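Lectin-like protein (Entamoeba histolytica HM-1:IMSS-A, PDB 5ZBT) is of unknown function but carries a legume lectin-like domain, represented here, that resembles the one in ERGIC-53 and may bind D-mannose. Local coordinates at residues P78-Q83 / I201-F206; L171-L176 / L182-M187. All coordinates share one frame; numbering follows the deposited sequence.

Contact 1 (P78-Q83 / I201-F206); sequences PSFELQ and IDIPPF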
# COMPACT_ATOMS: atom_id res chain seq x y z
N PRO A 78 3.86 -18.01 -3.70
CA PRO A 78 3.43 -18.88 -2.60
C PRO A 78 3.04 -18.03 -1.40
O PRO A 78 3.00 -16.80 -1.52
CB PRO A 78 4.68 -19.71 -2.30
CG PRO A 78 5.78 -18.75 -2.59
CD PRO A 78 5.33 -17.91 -3.77
N SER A 79 2.77 -18.65 -0.26
CA SER A 79 2.46 -17.88 0.93
C SER A 79 3.54 -16.83 1.14
O SER A 79 4.73 -17.12 1.03
CB SER A 79 2.35 -18.79 2.15
OG SER A 79 1.26 -19.67 1.96
N PHE A 80 3.11 -15.60 1.37
CA PHE A 80 4.06 -14.50 1.36
C PHE A 80 3.72 -13.52 2.46
O PHE A 80 2.62 -13.52 3.02
CB PHE A 80 4.08 -13.78 0.01
CG PHE A 80 2.78 -13.15 -0.36
CD1 PHE A 80 2.49 -11.85 0.05
CD2 PHE A 80 1.85 -13.84 -1.14
CE1 PHE A 80 1.29 -11.25 -0.29
CE2 PHE A 80 0.66 -13.25 -1.50
CZ PHE A 80 0.37 -11.95 -1.07
N GLU A 81 4.70 -12.67 2.75
CA GLU A 81 4.52 -11.54 3.64
C GLU A 81 5.17 -10.33 2.98
O GLU A 81 6.33 -10.41 2.53
CB GLU A 81 5.13 -11.82 5.02
CG GLU A 81 5.34 -10.55 5.82
CD GLU A 81 5.63 -10.79 7.29
OE1 GLU A 81 5.11 -11.77 7.88
OE2 GLU A 81 6.38 -9.97 7.87
N LEU A 82 4.42 -9.24 2.86
CA LEU A 82 4.96 -7.97 2.40
C LEU A 82 5.04 -7.01 3.59
O LEU A 82 4.11 -6.94 4.41
CB LEU A 82 4.11 -7.37 1.28
CG LEU A 82 3.73 -8.31 0.14
CD1 LEU A 82 2.58 -7.75 -0.69
CD2 LEU A 82 4.93 -8.57 -0.75
N GLN A 83 6.16 -6.29 3.67
CA GLN A 83 6.41 -5.29 4.71
C GLN A 83 6.72 -3.96 4.04
O GLN A 83 7.74 -3.82 3.36
CB GLN A 83 7.58 -5.70 5.61
CG GLN A 83 7.29 -6.91 6.49
CD GLN A 83 8.55 -7.42 7.15
OE1 GLN A 83 9.53 -6.70 7.24
NE2 GLN A 83 8.53 -8.68 7.57
N ILE A 201 -10.43 -15.93 1.18
CA ILE A 201 -10.19 -14.87 0.19
C ILE A 201 -9.11 -15.36 -0.76
O ILE A 201 -8.09 -15.91 -0.32
CB ILE A 201 -9.80 -13.54 0.86
CG1 ILE A 201 -9.49 -12.47 -0.17
CG2 ILE A 201 -8.63 -13.72 1.82
CD1 ILE A 201 -9.27 -11.10 0.48
N ASP A 202 -9.36 -15.21 -2.05
CA ASP A 202 -8.48 -15.70 -3.09
C ASP A 202 -7.63 -14.57 -3.62
O ASP A 202 -8.12 -13.45 -3.78
CB ASP A 202 -9.30 -16.31 -4.22
CG ASP A 202 -9.25 -17.81 -4.23
OD1 ASP A 202 -10.01 -18.41 -5.01
OD2 ASP A 202 -8.43 -18.39 -3.47
N ILE A 203 -6.36 -14.85 -3.89
CA ILE A 203 -5.47 -13.89 -4.53
C ILE A 203 -4.85 -14.54 -5.76
O ILE A 203 -3.87 -15.29 -5.64
CB ILE A 203 -4.38 -13.38 -3.58
CG1 ILE A 203 -5.02 -12.79 -2.31
CG2 ILE A 203 -3.53 -12.34 -4.27
CD1 ILE A 203 -4.03 -12.27 -1.32
N PRO A 204 -5.38 -14.28 -6.95
CA PRO A 204 -4.75 -14.78 -8.18
C PRO A 204 -3.44 -14.06 -8.43
O PRO A 204 -3.12 -13.10 -7.72
CB PRO A 204 -5.80 -14.45 -9.26
CG PRO A 204 -7.04 -14.04 -8.53
CD PRO A 204 -6.58 -13.47 -7.23
N PRO A 205 -2.66 -14.48 -9.43
CA PRO A 205 -1.46 -13.70 -9.80
C PRO A 205 -1.77 -12.21 -9.91
O PRO A 205 -2.84 -11.81 -10.37
CB PRO A 205 -1.06 -14.30 -11.16
CG PRO A 205 -1.57 -15.73 -11.10
CD PRO A 205 -2.80 -15.72 -10.23
N PHE A 206 -0.83 -11.37 -9.47
CA PHE A 206 -1.14 -9.94 -9.35
C PHE A 206 0.07 -9.07 -9.66
O PHE A 206 1.23 -9.48 -9.57
CB PHE A 206 -1.66 -9.60 -7.94
CG PHE A 206 -0.66 -9.87 -6.83
CD1 PHE A 206 -0.66 -11.08 -6.14
CD2 PHE A 206 0.26 -8.91 -6.46
CE1 PHE A 206 0.25 -11.33 -5.11
CE2 PHE A 206 1.18 -9.15 -5.44
CZ PHE A 206 1.16 -10.36 -4.76

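Contact 2 (L171-L176 / L182-M187); sequences LRIKYL and LIIEIM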
# COMPACT_ATOMS: atom_id res chain seq x y z
N LEU A 171 3.56 -1.46 7.50
CA LEU A 171 2.33 -2.15 7.14
C LEU A 171 2.66 -3.59 6.76
O LEU A 171 3.52 -3.83 5.90
CB LEU A 171 1.63 -1.42 5.99
CG LEU A 171 0.48 -2.15 5.29
CD1 LEU A 171 -0.74 -2.26 6.22
CD2 LEU A 171 0.10 -1.47 3.96
N ARG A 172 1.99 -4.55 7.39
CA ARG A 172 2.31 -5.97 7.19
C ARG A 172 1.13 -6.66 6.50
O ARG A 172 0.02 -6.69 7.04
CB ARG A 172 2.66 -6.65 8.51
CG ARG A 172 3.18 -8.09 8.36
CD ARG A 172 3.42 -8.82 9.70
NE ARG A 172 3.91 -7.93 10.75
CZ ARG A 172 5.15 -7.46 10.81
NH1 ARG A 172 6.06 -7.81 9.91
NH2 ARG A 172 5.48 -6.63 11.78
N ILE A 173 1.39 -7.23 5.33
CA ILE A 173 0.38 -7.92 4.52
C ILE A 173 0.81 -9.38 4.40
O ILE A 173 1.82 -9.69 3.75
CB ILE A 173 0.23 -7.27 3.14
CG1 ILE A 173 -0.29 -5.83 3.28
CG2 ILE A 173 -0.67 -8.10 2.22
CD1 ILE A 173 0.12 -4.94 2.14
N LYS A 174 0.04 -10.29 5.01
CA LYS A 174 0.37 -11.71 5.04
C LYS A 174 -0.75 -12.50 4.37
O LYS A 174 -1.92 -12.31 4.70
CB LYS A 174 0.53 -12.22 6.48
CG LYS A 174 1.74 -11.72 7.23
CD LYS A 174 2.00 -12.61 8.47
CE LYS A 174 0.92 -12.42 9.55
NZ LYS A 174 1.09 -13.29 10.76
N TYR A 175 -0.39 -13.42 3.48
CA TYR A 175 -1.38 -14.29 2.85
C TYR A 175 -0.91 -15.74 2.90
O TYR A 175 0.21 -16.05 2.47
CB TYR A 175 -1.63 -13.86 1.40
CG TYR A 175 -2.70 -14.67 0.69
CD1 TYR A 175 -4.02 -14.66 1.13
CD2 TYR A 175 -2.39 -15.44 -0.44
CE1 TYR A 175 -5.01 -15.37 0.47
CE2 TYR A 175 -3.38 -16.16 -1.12
CZ TYR A 175 -4.68 -16.12 -0.66
OH TYR A 175 -5.66 -16.83 -1.31
N LEU A 176 -1.76 -16.62 3.42
CA LEU A 176 -1.50 -18.05 3.41
C LEU A 176 -2.33 -18.68 2.29
O LEU A 176 -3.57 -18.61 2.33
CB LEU A 176 -1.83 -18.68 4.76
CG LEU A 176 -1.24 -17.90 5.93
CD1 LEU A 176 -1.76 -18.42 7.26
CD2 LEU A 176 0.27 -17.97 5.86
N LEU A 182 -5.99 -13.95 4.47
CA LEU A 182 -5.23 -12.71 4.39
C LEU A 182 -5.23 -12.05 5.77
O LEU A 182 -6.27 -11.96 6.42
CB LEU A 182 -5.82 -11.77 3.34
CG LEU A 182 -5.16 -10.41 3.22
CD1 LEU A 182 -3.89 -10.56 2.41
CD2 LEU A 182 -6.10 -9.42 2.57
N ILE A 183 -4.06 -11.60 6.21
CA ILE A 183 -3.90 -10.97 7.51
C ILE A 183 -3.17 -9.65 7.31
O ILE A 183 -2.13 -9.62 6.65
CB ILE A 183 -3.14 -11.87 8.50
CG1 ILE A 183 -3.86 -13.22 8.63
CG2 ILE A 183 -3.01 -11.21 9.85
CD1 ILE A 183 -3.24 -14.15 9.66
N ILE A 184 -3.76 -8.57 7.81
CA ILE A 184 -3.16 -7.24 7.82
C ILE A 184 -2.80 -6.90 9.26
O ILE A 184 -3.65 -7.00 10.16
CB ILE A 184 -4.11 -6.16 7.26
CG1 ILE A 184 -4.78 -6.62 5.95
CG2 ILE A 184 -3.37 -4.86 7.06
CD1 ILE A 184 -3.83 -6.83 4.81
N GLU A 185 -1.55 -6.52 9.47
CA GLU A 185 -1.07 -6.01 10.74
C GLU A 185 -0.30 -4.73 10.47
O GLU A 185 0.07 -4.45 9.32
CB GLU A 185 -0.16 -7.03 11.46
CG GLU A 185 -0.90 -8.30 11.84
CD GLU A 185 -0.00 -9.50 12.05
OE1 GLU A 185 1.24 -9.36 11.90
OE2 GLU A 185 -0.55 -10.58 12.37
N ILE A 186 -0.06 -3.95 11.51
CA ILE A 186 0.79 -2.78 11.36
C ILE A 186 1.67 -2.65 12.59
O ILE A 186 1.20 -2.75 13.73
CB ILE A 186 -0.00 -1.49 11.08
CG1 ILE A 186 0.97 -0.36 10.71
CG2 ILE A 186 -0.85 -1.08 12.26
CD1 ILE A 186 0.42 0.65 9.74
N MET A 187 2.98 -2.48 12.37
CA MET A 187 3.96 -2.33 13.43
C MET A 187 4.16 -0.85 13.70
O MET A 187 4.69 -0.12 12.86
CB MET A 187 5.28 -3.01 13.06
CG MET A 187 6.24 -3.18 14.25
SD MET A 187 6.97 -1.62 14.87
CE MET A 187 7.77 -1.02 13.38
O HOH W 1 2.94 -11.68 12.08

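Contact 1 (P78-Q83 / I201-F206)
The phenyl rings of Phe80 and Phe206 meet at their outer carbons. Their planes stand 46° apart and their centroids are 5.8 Å apart, so the pair is neither a stack nor a T-shaped contact. Phe80 CZ lies 4.1 Å from Phe206 CE1, and Phe80 CE2 is equally near that atom. Each ring has a backbone carbonyl at its edge, in the ring plane: Pro78 O for Phe80 and Pro204 O for Phe206. Both carbonyls belong to the residue two positions earlier in the chain. In both residues CG sits between the backbone N and the carbonyl carbon (chi1 62° in each), and the side chains approach from opposite directions. Ile203 adds an aliphatic partner. Its CD1 comes obliquely to the Phe80 ring, 4.4 Å from Phe80 CZ. The contact is small, burying 125 Å² in all, and it is purely apolar. Phe80 and Phe206 are both buried. Tyr175 and Tyr229 pack on Phe80, while Val75 and Leu77 pack on Phe206. Phe80 opens strand 80-90, which lies between strands 170-176 and 220-231 in one sheet. The rings tie the start of this strand to the connection that leads from strand 191-198 of the same sheet to strand 207-213 of the other. Leu102 of strand 97-103, in that second sheet, touches both rings.

Contact 2 (L171-L176 / L182-M187)
Strands 170-176 and 181-188 form a beta hairpin, and the segments 171-176 and 182-187 pair antiparallel within it. Four backbone hydrogen bonds join them. Arg172 and Glu185 exchange one pair, and Lys174 and Ile183 exchange the other, with Ile183 N to Lys174 O at 2.7 Å. Arg172, Lys174, Ile183 and Glu185 point to one face of the sheet. There the Glu185 carboxylate reaches both basic side chains. Its OE1 takes a salt bridge from Arg172 NE at 3.2 Å, at the edge of the guanidinium, with the two planar groups 67° apart. Arg172 has CG anti to its backbone N (chi1 -172°) but bends at chi3, which brings NE over to Glu185. The other oxygen, OE2, has a longer salt bridge to Lys174 NZ at 3.6 Å. A water links Lys174 NZ to Glu185 OE1, accepting from the lysine and donating to the carboxylate. Asn192 also binds both Glu185 OE1 and Arg172 NH2, and Glu81 pairs with Arg172 NH1. The other face is mainly apolar. Leu171 CD1 meets Ile184 CG2 at 3.8 Å. Ile173 CG1 lies 4.0 Å from Ile184 CD1, the two side chains side by side. Val100 and Val138 of the opposing sheet cover this side. Apolar residues inward and a charged network outward are typical of an antiparallel hairpin in the legume-lectin jelly roll.

Both contacts are largely buried, but Arg172 and Lys174 on the charged face of contact 2 are partly exposed, whereas the two rings of contact 1 are buried. Contact 2 is pairing within one sheet, and it buries about five times the area of contact 1. Contact 1 joins a strand of that sheet to the connection leading into the other. Its chemistry is apolar throughout. Contact 2 combines backbone bonds, apolar packing toward the sandwich interior and a charged network on the opposite face. The two share a sheet, because strands 80-90 and 170-176 are neighbours in it: Leu82 N lies 2.8 Å from Ile173 O. Tyr175 of contact 2 also reaches the 201-206 segment, with Tyr175 OH 2.8 Å from Ile201 O.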